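Local coordinates for MATE family efflux transporter (Vibrio cholerae, PDB 6IDP), which probably exports drugs and other compounds from the cell as a MATE-family multidrug transporter whose conformational changes depend on protons, at residues Thr255-Ser260 against Cys397-Ala402; Phe391-Pro396 against Asn418-Trp423; Gly101-Ala106 against Ser140-Ala145. All coordinates share one frame; numbering follows the deposited sequence.

Contact 1 of 3, residues Thr255-Ser260 against Cys397-Ala402; sequences TKLLAS and CLWLGA. With OLC ((2R)-2,3-dihydroxypropyl (9Z)-octadec-9-enoate), chain L.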
loop_
_atom_site.group_PDB
_atom_site.type_symbol
_atom_site.label_atom_id
_atom_site.label_comp_id
_atom_site.label_asym_id
_atom_site.label_seq_id
_atom_site.Cartn_x
_atom_site.Cartn_y
_atom_site.Cartn_z
ATOM N N THR A 255 8.924 10.059 -15.116
ATOM C CA THR A 255 10.211 9.589 -15.625
ATOM C C THR A 255 10.680 10.420 -16.811
ATOM O O THR A 255 11.830 10.859 -16.855
ATOM C CB THR A 255 10.156 8.106 -16.051
ATOM O OG1 THR A 255 8.900 7.830 -16.684
ATOM C CG2 THR A 255 10.327 7.192 -14.846
ATOM N N LYS A 256 9.783 10.634 -17.769
ATOM C CA LYS A 256 10.111 11.393 -18.970
ATOM C C LYS A 256 10.499 12.827 -18.622
ATOM O O LYS A 256 11.416 13.392 -19.219
ATOM C CB LYS A 256 8.936 11.385 -19.950
ATOM C CG LYS A 256 8.577 10.003 -20.471
ATOM C CD LYS A 256 7.740 10.090 -21.739
ATOM C CE LYS A 256 7.532 8.714 -22.356
ATOM N NZ LYS A 256 6.984 8.797 -23.741
ATOM N N LEU A 257 9.798 13.404 -17.652
ATOM C CA LEU A 257 10.097 14.749 -17.176
ATOM C C LEU A 257 11.479 14.834 -16.541
ATOM O O LEU A 257 12.264 15.730 -16.852
ATOM C CB LEU A 257 9.046 15.207 -16.163
ATOM C CG LEU A 257 7.793 15.898 -16.695
ATOM C CD1 LEU A 257 6.956 16.422 -15.538
ATOM C CD2 LEU A 257 8.179 17.022 -17.639
ATOM N N LEU A 258 11.765 13.896 -15.645
ATOM C CA LEU A 258 12.994 13.922 -14.861
ATOM C C LEU A 258 14.239 13.600 -15.670
ATOM O O LEU A 258 15.299 14.187 -15.449
ATOM C CB LEU A 258 12.889 12.943 -13.698
ATOM C CG LEU A 258 12.057 13.429 -12.520
ATOM C CD1 LEU A 258 11.617 12.244 -11.701
ATOM C CD2 LEU A 258 12.875 14.393 -11.682
ATOM N N ALA A 259 14.109 12.657 -16.599
ATOM C CA ALA A 259 15.239 12.201 -17.397
ATOM C C ALA A 259 15.865 13.344 -18.188
ATOM O O ALA A 259 17.056 13.316 -18.494
ATOM C CB ALA A 259 14.807 11.080 -18.334
ATOM N N SER A 260 15.060 14.352 -18.509
ATOM C CA SER A 260 15.531 15.474 -19.314
ATOM C C SER A 260 16.416 16.423 -18.512
ATOM O O SER A 260 17.006 17.347 -19.068
ATOM C CB SER A 260 14.346 16.240 -19.911
ATOM O OG SER A 260 13.519 16.782 -18.896
ATOM N N CYS A 397 1.022 20.239 -12.203
ATOM C CA CYS A 397 1.882 21.148 -11.451
ATOM C C CYS A 397 3.358 20.790 -11.624
ATOM O O CYS A 397 4.209 21.674 -11.699
ATOM C CB CYS A 397 1.504 21.152 -9.966
ATOM S SG CYS A 397 0.035 22.143 -9.572
ATOM N N LEU A 398 3.654 19.494 -11.694
ATOM C CA LEU A 398 5.011 19.037 -11.978
ATOM C C LEU A 398 5.487 19.531 -13.336
ATOM O O LEU A 398 6.618 19.997 -13.473
ATOM C CB LEU A 398 5.098 17.511 -11.937
ATOM C CG LEU A 398 4.967 16.831 -10.576
ATOM C CD1 LEU A 398 5.323 15.358 -10.697
ATOM C CD2 LEU A 398 5.838 17.523 -9.546
ATOM N N TRP A 399 4.620 19.420 -14.337
ATOM C CA TRP A 399 4.983 19.792 -15.695
ATOM C C TRP A 399 5.159 21.298 -15.825
ATOM O O TRP A 399 6.062 21.760 -16.515
ATOM C CB TRP A 399 3.938 19.293 -16.696
ATOM C CG TRP A 399 4.378 19.454 -18.121
ATOM C CD1 TRP A 399 5.235 18.645 -18.808
ATOM C CD2 TRP A 399 3.988 20.491 -19.030
ATOM N NE1 TRP A 399 5.402 19.112 -20.089
ATOM C CE2 TRP A 399 4.647 20.243 -20.252
ATOM C CE3 TRP A 399 3.145 21.603 -18.933
ATOM C CZ2 TRP A 399 4.488 21.066 -21.366
ATOM C CZ3 TRP A 399 2.990 22.418 -20.041
ATOM C CH2 TRP A 399 3.658 22.146 -21.241
ATOM N N LEU A 400 4.295 22.058 -15.159
ATOM C CA LEU A 400 4.387 23.514 -15.180
ATOM C C LEU A 400 5.680 24.005 -14.530
ATOM O O LEU A 400 6.361 24.881 -15.065
ATOM C CB LEU A 400 3.178 24.141 -14.480
ATOM C CG LEU A 400 1.878 24.193 -15.281
ATOM C CD1 LEU A 400 0.758 24.821 -14.462
ATOM C CD2 LEU A 400 2.089 24.957 -16.576
ATOM N N GLY A 401 6.018 23.435 -13.376
ATOM C CA GLY A 401 7.223 23.824 -12.669
ATOM C C GLY A 401 8.485 23.461 -13.425
ATOM O O GLY A 401 9.442 24.235 -13.467
ATOM N N ALA A 402 8.487 22.274 -14.022
ATOM C CA ALA A 402 9.629 21.805 -14.791
ATOM C C ALA A 402 9.815 22.647 -16.045
ATOM O O ALA A 402 10.939 22.974 -16.425
ATOM C CB ALA A 402 9.455 20.339 -15.156
HETATM C C18 OLC L . 7.998 30.223 -8.700
HETATM C C10 OLC L . 2.018 26.199 -10.768
HETATM C C17 OLC L . 8.934 29.184 -9.278
HETATM C C11 OLC L . 2.813 25.284 -9.863
HETATM C C16 OLC L . 8.264 27.826 -9.287
HETATM C C12 OLC L . 4.253 25.213 -10.327
HETATM C C15 OLC L . 6.953 27.893 -10.043
HETATM C C13 OLC L . 4.861 26.599 -10.357
HETATM C C14 OLC L . 6.359 26.503 -10.160
#
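The backbone oxygen of L257, whose side chain bridges this contact, accepts a short hydrogen bond of 2.6 Å from S260 OG. The hydroxyl approaches at a C=O...O angle of 143°, tilted out of the carbonyl plane. Serine suits this place because its short side chain can turn back onto the carbonyl three residues earlier.

Nothing polar joins the two segments; L257 carries the contact with its two methyls. CD1 rests on the backbone of the opposing helix, 3.9 Å from W399 CA, and lies 4.2 Å from L398 CB. CD2 reaches the indole, where W399 CD1 is 3.6 Å away, and brushes A402 CB at 4.3 Å. The branched end of leucine can thus meet backbone and ring at once, while the small A402 leaves room for it. The W399 side chain crosses that of L257 at about a right angle; with CG anti to the backbone N (chi1 -171°), its pyrrole carbon is presented to the leucine. The indole also meets the ring of H403. On the far side of segment 397-402 from L257, a monoolein tail approaches the bare G401, its C14 3.8 Å from G401 CA.

This is apolar helix-helix packing in the membrane-embedded bundle of a MATE transporter. The short segments run nearly parallel, 17° apart with axes 10.9 Å from each other, a wide spacing bridged by the long side chain of L257. L258 from helix 226-259 touches I407 of helix 379-435, within which L398 packs on A414 and A402 on L410.

Contact 2 of 3, residues Phe391-Pro396 against Asn418-Trp423; sequences FAFYLP and NIIAGW. With OLC ((2R)-2,3-dihydroxypropyl (9Z)-octadec-9-enoate), chain T; OLC ((2R)-2,3-dihydroxypropyl (9Z)-octadec-9-enoate), chain G.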
loop_
_atom_site.group_PDB
_atom_site.type_symbol
_atom_site.label_atom_id
_atom_site.label_comp_id
_atom_site.label_asym_id
_atom_site.label_seq_id
_atom_site.Cartn_x
_atom_site.Cartn_y
_atom_site.Cartn_z
ATOM N N PHE A 391 -4.032 13.420 -12.018
ATOM C CA PHE A 391 -4.079 13.989 -13.357
ATOM C C PHE A 391 -4.524 15.447 -13.391
ATOM O O PHE A 391 -4.253 16.153 -14.360
ATOM C CB PHE A 391 -4.990 13.135 -14.245
ATOM C CG PHE A 391 -4.530 11.711 -14.379
ATOM C CD1 PHE A 391 -3.432 11.397 -15.165
ATOM C CD2 PHE A 391 -5.193 10.688 -13.721
ATOM C CE1 PHE A 391 -3.003 10.090 -15.290
ATOM C CE2 PHE A 391 -4.769 9.376 -13.845
ATOM C CZ PHE A 391 -3.672 9.080 -14.631
ATOM N N ALA A 392 -5.202 15.896 -12.340
ATOM C CA ALA A 392 -5.680 17.275 -12.291
ATOM C C ALA A 392 -4.709 18.191 -11.546
ATOM O O ALA A 392 -4.560 19.364 -11.894
ATOM C CB ALA A 392 -7.059 17.340 -11.644
ATOM N N PHE A 393 -4.043 17.649 -10.529
ATOM C CA PHE A 393 -3.237 18.465 -9.625
ATOM C C PHE A 393 -1.735 18.182 -9.700
ATOM O O PHE A 393 -0.952 19.067 -10.045
ATOM C CB PHE A 393 -3.726 18.270 -8.188
ATOM C CG PHE A 393 -5.191 18.533 -8.012
ATOM C CD1 PHE A 393 -5.791 19.614 -8.636
ATOM C CD2 PHE A 393 -5.972 17.691 -7.238
ATOM C CE1 PHE A 393 -7.141 19.859 -8.482
ATOM C CE2 PHE A 393 -7.326 17.927 -7.082
ATOM C CZ PHE A 393 -7.910 19.013 -7.704
ATOM N N TYR A 394 -1.339 16.956 -9.370
ATOM C CA TYR A 394 0.075 16.614 -9.228
ATOM C C TYR A 394 0.864 16.739 -10.530
ATOM O O TYR A 394 1.804 17.527 -10.619
ATOM C CB TYR A 394 0.219 15.193 -8.679
ATOM C CG TYR A 394 1.607 14.851 -8.185
ATOM C CD1 TYR A 394 2.209 15.596 -7.181
ATOM C CD2 TYR A 394 2.305 13.770 -8.707
ATOM C CE1 TYR A 394 3.474 15.284 -6.720
ATOM C CE2 TYR A 394 3.572 13.448 -8.251
ATOM C CZ TYR A 394 4.150 14.211 -7.258
ATOM O OH TYR A 394 5.407 13.904 -6.794
ATOM N N LEU A 395 0.484 15.953 -11.532
ATOM C CA LEU A 395 1.205 15.938 -12.802
ATOM C C LEU A 395 1.172 17.282 -13.546
ATOM O O LEU A 395 2.196 17.692 -14.089
ATOM C CB LEU A 395 0.670 14.823 -13.709
ATOM C CG LEU A 395 1.063 13.394 -13.319
ATOM C CD1 LEU A 395 0.479 12.383 -14.298
ATOM C CD2 LEU A 395 2.576 13.247 -13.234
ATOM N N PRO A 396 0.011 17.972 -13.586
ATOM C CA PRO A 396 0.072 19.283 -14.245
ATOM C C PRO A 396 0.994 20.271 -13.532
ATOM O O PRO A 396 1.673 21.049 -14.199
ATOM C CB PRO A 396 -1.381 19.768 -14.196
ATOM C CG PRO A 396 -2.186 18.534 -14.116
ATOM C CD PRO A 396 -1.379 17.592 -13.271
ATOM N N ASN A 418 0.462 18.728 -4.122
ATOM C CA ASN A 418 0.089 17.969 -2.936
ATOM C C ASN A 418 -0.881 18.734 -2.042
ATOM O O ASN A 418 -1.846 18.167 -1.532
ATOM C CB ASN A 418 1.332 17.580 -2.136
ATOM C CG ASN A 418 2.112 16.453 -2.784
ATOM O OD1 ASN A 418 1.591 15.734 -3.635
ATOM N ND2 ASN A 418 3.365 16.288 -2.377
ATOM N N ILE A 419 -0.616 20.023 -1.860
ATOM C CA ILE A 419 -1.444 20.866 -1.009
ATOM C C ILE A 419 -2.853 21.013 -1.571
ATOM O O ILE A 419 -3.838 20.887 -0.838
ATOM C CB ILE A 419 -0.813 22.255 -0.830
ATOM C CG1 ILE A 419 0.401 22.155 0.094
ATOM C CG2 ILE A 419 -1.832 23.251 -0.276
ATOM C CD1 ILE A 419 1.092 23.475 0.340
ATOM N N ILE A 420 -2.939 21.271 -2.873
ATOM C CA ILE A 420 -4.225 21.385 -3.546
ATOM C C ILE A 420 -5.009 20.077 -3.444
ATOM O O ILE A 420 -6.202 20.080 -3.145
ATOM C CB ILE A 420 -4.053 21.771 -5.030
ATOM C CG1 ILE A 420 -3.442 23.170 -5.148
ATOM C CG2 ILE A 420 -5.384 21.715 -5.756
ATOM C CD1 ILE A 420 -3.347 23.684 -6.572
ATOM N N ALA A 421 -4.320 18.963 -3.673
ATOM C CA ALA A 421 -4.939 17.641 -3.647
ATOM C C ALA A 421 -5.531 17.302 -2.281
ATOM O O ALA A 421 -6.621 16.732 -2.195
ATOM C CB ALA A 421 -3.927 16.588 -4.050
ATOM N N GLY A 422 -4.806 17.642 -1.219
ATOM C CA GLY A 422 -5.270 17.382 0.132
ATOM C C GLY A 422 -6.490 18.213 0.483
ATOM O O GLY A 422 -7.430 17.729 1.119
ATOM N N TRP A 423 -6.469 19.473 0.062
ATOM C CA TRP A 423 -7.583 20.378 0.282
ATOM C C TRP A 423 -8.807 19.903 -0.497
ATOM O O TRP A 423 -9.928 19.920 0.015
ATOM C CB TRP A 423 -7.186 21.803 -0.116
ATOM C CG TRP A 423 -8.263 22.829 0.070
ATOM C CD1 TRP A 423 -8.769 23.666 -0.883
ATOM C CD2 TRP A 423 -8.965 23.131 1.283
ATOM N NE1 TRP A 423 -9.740 24.471 -0.340
ATOM C CE2 TRP A 423 -9.882 24.162 0.987
ATOM C CE3 TRP A 423 -8.910 22.633 2.588
ATOM C CZ2 TRP A 423 -10.734 24.701 1.950
ATOM C CZ3 TRP A 423 -9.757 23.169 3.540
ATOM C CH2 TRP A 423 -10.657 24.190 3.216
HETATM C C18 OLC T . -2.341 23.911 4.307
HETATM C C17 OLC T . -3.217 23.994 3.076
HETATM C C16 OLC T . -4.661 24.176 3.492
HETATM C C12 OLC T . -7.325 26.473 1.626
HETATM C C15 OLC T . -5.558 24.158 2.272
HETATM C C13 OLC T . -6.405 25.805 0.628
HETATM C C14 OLC T . -5.174 25.290 1.341
HETATM C C18 OLC G . -4.045 20.600 4.148
HETATM C C10 OLC G . -9.863 18.463 10.535
HETATM C C9 OLC G . -10.171 18.935 11.760
HETATM C C17 OLC G . -5.374 20.455 3.440
HETATM C C11 OLC G . -9.603 19.437 9.404
HETATM C C16 OLC G . -6.243 19.462 4.182
HETATM C C12 OLC G . -8.927 18.738 8.243
HETATM C C15 OLC G . -7.003 20.151 5.297
HETATM C C13 OLC G . -8.573 19.765 7.186
HETATM C C14 OLC G . -7.767 19.108 6.086
HETATM O O HOH W 1 5.050 14.190 -3.361
#
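F393 and I420 meet through a CH-pi contact: I420 CG2 stands 3.8 Å from the centroid of the phenyl ring, 20° off its normal. That methyl is anti to the backbone N of I420, and the beta-branch sets it over the face. A392 CB lies against the opposite face.

Apolar packing continues at F393 CD2, which is 3.7 Å from A421 CA. Alanine suits this spot, since its single methyl lets the phenyl come down almost onto the helix backbone. W423 lies outside the contact, its indole turned to lipid.

The polar group is N418. Its amide lies alongside the Y394 ring, the planes only 6° apart, with N418 OD1 3.6 Å from Y394 CD1. R389 donates to OD1 and also makes a cation-pi contact with Y394. N418 ND2 bonds to S359 OG and gives a hydrogen bond of 2.9 Å to a water, which has a weak link to Y394 OH.

Helix 379-435 doubles back on itself here: the segments run antiparallel (166°, axes 8.5 Å apart). A wider pi-type turn at 391-394 leads to a kink at P396, whose N has no bond to the turn before.

The chemistry is therefore divided: hydrocarbon meets ring on one flank, while on the other a buried amide has partners at both ends that fix its rotation. The charge of R389 would probably polarise amide oxygen and tyrosine ring.

Contact 3 of 3, residues Gly101-Ala106 against Ser140-Ala145; sequences GVALIA and SAWTGA. With OLC ((2R)-2,3-dihydroxypropyl (9Z)-octadec-9-enoate), chain R; OLC ((2R)-2,3-dihydroxypropyl (9Z)-octadec-9-enoate), chain B.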
loop_
_atom_site.group_PDB
_atom_site.type_symbol
_atom_site.label_atom_id
_atom_site.label_comp_id
_atom_site.label_asym_id
_atom_site.label_seq_id
_atom_site.Cartn_x
_atom_site.Cartn_y
_atom_site.Cartn_z
ATOM N N GLY A 101 -8.643 -16.574 -7.622
ATOM C CA GLY A 101 -8.341 -15.426 -8.456
ATOM C C GLY A 101 -6.856 -15.258 -8.706
ATOM O O GLY A 101 -6.418 -15.184 -9.853
ATOM N N VAL A 102 -6.076 -15.209 -7.631
ATOM C CA VAL A 102 -4.640 -15.002 -7.758
ATOM C C VAL A 102 -3.978 -16.188 -8.462
ATOM O O VAL A 102 -3.062 -16.005 -9.262
ATOM C CB VAL A 102 -3.987 -14.762 -6.381
ATOM C CG1 VAL A 102 -2.475 -14.651 -6.514
ATOM C CG2 VAL A 102 -4.553 -13.493 -5.749
ATOM N N ALA A 103 -4.460 -17.397 -8.185
ATOM C CA ALA A 103 -3.956 -18.596 -8.855
ATOM C C ALA A 103 -4.169 -18.513 -10.363
ATOM O O ALA A 103 -3.267 -18.820 -11.144
ATOM C CB ALA A 103 -4.625 -19.841 -8.295
ATOM N N LEU A 104 -5.368 -18.101 -10.767
ATOM C CA LEU A 104 -5.672 -17.897 -12.180
ATOM C C LEU A 104 -4.773 -16.824 -12.786
ATOM O O LEU A 104 -4.258 -16.991 -13.888
ATOM C CB LEU A 104 -7.142 -17.516 -12.373
ATOM C CG LEU A 104 -8.170 -18.641 -12.258
ATOM C CD1 LEU A 104 -9.574 -18.107 -12.506
ATOM C CD2 LEU A 104 -7.841 -19.771 -13.225
ATOM N N ILE A 105 -4.591 -15.723 -12.060
ATOM C CA ILE A 105 -3.724 -14.645 -12.521
ATOM C C ILE A 105 -2.293 -15.143 -12.703
ATOM O O ILE A 105 -1.678 -14.910 -13.737
ATOM C CB ILE A 105 -3.721 -13.451 -11.546
ATOM C CG1 ILE A 105 -5.104 -12.799 -11.490
ATOM C CG2 ILE A 105 -2.692 -12.422 -11.976
ATOM C CD1 ILE A 105 -5.517 -12.137 -12.786
ATOM N N ALA A 106 -1.777 -15.843 -11.698
ATOM C CA ALA A 106 -0.414 -16.361 -11.740
ATOM C C ALA A 106 -0.199 -17.297 -12.929
ATOM O O ALA A 106 0.854 -17.272 -13.566
ATOM C CB ALA A 106 -0.083 -17.076 -10.438
ATOM N N SER A 140 5.413 -17.473 -4.551
ATOM C CA SER A 140 5.607 -16.608 -3.394
ATOM C C SER A 140 4.593 -15.472 -3.398
ATOM O O SER A 140 4.163 -15.011 -2.341
ATOM C CB SER A 140 7.031 -16.040 -3.373
ATOM O OG SER A 140 7.218 -15.110 -4.425
ATOM N N ALA A 141 4.217 -15.021 -4.590
ATOM C CA ALA A 141 3.225 -13.962 -4.718
ATOM C C ALA A 141 1.853 -14.456 -4.266
ATOM O O ALA A 141 1.105 -13.725 -3.615
ATOM C CB ALA A 141 3.168 -13.455 -6.152
ATOM N N TRP A 142 1.529 -15.699 -4.611
ATOM C CA TRP A 142 0.251 -16.283 -4.226
ATOM C C TRP A 142 0.183 -16.473 -2.717
ATOM O O TRP A 142 -0.818 -16.141 -2.083
ATOM C CB TRP A 142 0.021 -17.621 -4.936
ATOM C CG TRP A 142 -1.333 -18.214 -4.655
ATOM C CD1 TRP A 142 -2.475 -18.029 -5.381
ATOM C CD2 TRP A 142 -1.686 -19.079 -3.568
ATOM N NE1 TRP A 142 -3.514 -18.725 -4.815
ATOM C CE2 TRP A 142 -3.057 -19.378 -3.701
ATOM C CE3 TRP A 142 -0.976 -19.629 -2.495
ATOM C CZ2 TRP A 142 -3.732 -20.206 -2.801
ATOM C CZ3 TRP A 142 -1.648 -20.449 -1.604
ATOM C CH2 TRP A 142 -3.011 -20.729 -1.762
ATOM N N THR A 143 1.255 -17.017 -2.151
ATOM C CA THR A 143 1.337 -17.249 -0.715
ATOM C C THR A 143 1.248 -15.928 0.055
ATOM O O THR A 143 0.592 -15.851 1.092
ATOM C CB THR A 143 2.642 -17.986 -0.346
ATOM O OG1 THR A 143 2.764 -19.165 -1.149
ATOM C CG2 THR A 143 2.648 -18.383 1.118
ATOM N N GLY A 144 1.900 -14.891 -0.468
ATOM C CA GLY A 144 1.858 -13.573 0.138
ATOM C C GLY A 144 0.482 -12.939 0.074
ATOM O O GLY A 144 0.037 -12.301 1.028
ATOM N N ALA A 145 -0.192 -13.117 -1.058
ATOM C CA ALA A 145 -1.541 -12.598 -1.243
ATOM C C ALA A 145 -2.512 -13.237 -0.254
ATOM O O ALA A 145 -3.342 -12.549 0.337
ATOM C CB ALA A 145 -2.007 -12.832 -2.671
HETATM C C18 OLC R . -0.908 -21.645 -6.270
HETATM C C10 OLC R . 1.646 -22.503 -13.621
HETATM C C9 OLC R . 1.663 -23.381 -14.648
HETATM C C17 OLC R . 0.428 -21.115 -6.742
HETATM C C11 OLC R . 2.934 -21.983 -13.020
HETATM C C8 OLC R . 2.971 -23.871 -15.234
HETATM C C16 OLC R . 0.314 -20.673 -8.186
HETATM C C12 OLC R . 2.714 -20.586 -12.476
HETATM C C7 OLC R . 2.688 -24.792 -16.402
HETATM C C15 OLC R . 1.692 -20.536 -8.802
HETATM C C13 OLC R . 2.899 -20.581 -10.973
HETATM C C6 OLC R . 3.893 -24.832 -17.316
HETATM C C14 OLC R . 1.553 -20.406 -10.304
HETATM C C5 OLC R . 3.440 -24.813 -18.759
HETATM C C18 OLC B . 2.774 -10.190 4.647
HETATM C C10 OLC B . 1.541 -4.187 1.179
HETATM C C9 OLC B . 0.938 -3.109 1.721
HETATM C C17 OLC B . 1.865 -9.674 3.553
HETATM C C11 OLC B . 0.730 -5.228 0.440
HETATM C C8 OLC B . -0.559 -2.927 1.596
HETATM C C16 OLC B . 2.276 -10.276 2.226
HETATM C C12 OLC B . 1.605 -6.416 0.102
HETATM C C15 OLC B . 1.984 -9.305 1.101
HETATM C C13 OLC B . 2.352 -6.864 1.340
HETATM C C14 OLC B . 3.019 -8.200 1.088
#
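V102 and W142 form the heart of this contact, their side chains crossing at a slant. V102 CG1 lies 3.6 Å from W142 CD1. Because CG1 is anti to the backbone N (chi1 176°), the other methyl, CG2, turns to A145 and comes 4.0 Å from A145 CB. A beta-branched valine fits well here: its two methyls serve two partners a turn apart on the facing helix, and alanine takes up little space between the helices.

The pyrrole edge of the indole points at the neighbouring backbone. A103 N lies in the ring plane, 3.5 Å from W142 CD1, and A103 CB is 3.8 Å from W142 NE1. The small side chain of A103 suits a place where so broad a ring comes close to the main chain.

In the next shell, a hydrogen bond from W142 NE1 to the backbone oxygen of G99 satisfies the indole N-H and fixes the turn of the ring. The end of a monoolein tail covers one face, its C18 standing 3.7 Å above the plane toward the rim. The same lipid runs past A106, with its C14 3.7 Å from A106 CB. Tryptophan thus offers a polar edge to the protein and a flat aromatic face to the lipid.

Helices 84-111 and 124-156 run antiparallel here, their short segments 163° apart with axes 9.8 Å from each other. V102 also touches F149 and A106 touches L138, both on helix 124-156. I105 and A145 pack on helix 54-80, while S140 and T143 face helix 189-213.

Overall arrangement
Contacts 1 and 2 are neighbours, with centres 15 Å apart, and both draw on helix 379-435: residues 391-396 run straight into 397-402. The former pack on the later part of that helix through F393 and Y394, while F391 and L395 already touch helix 226-259; 397-402 carries on that second packing. Contact 3 belongs to the other MatE sequence range. Its centre is 36 Å from that of contact 1 and 34 Å from that of contact 2, and it lies across the chain's centre from contact 2. Monoolein tails lie against segments of all three, and in contact 3 against W142 itself, consistent with a membrane-embedded helical bundle.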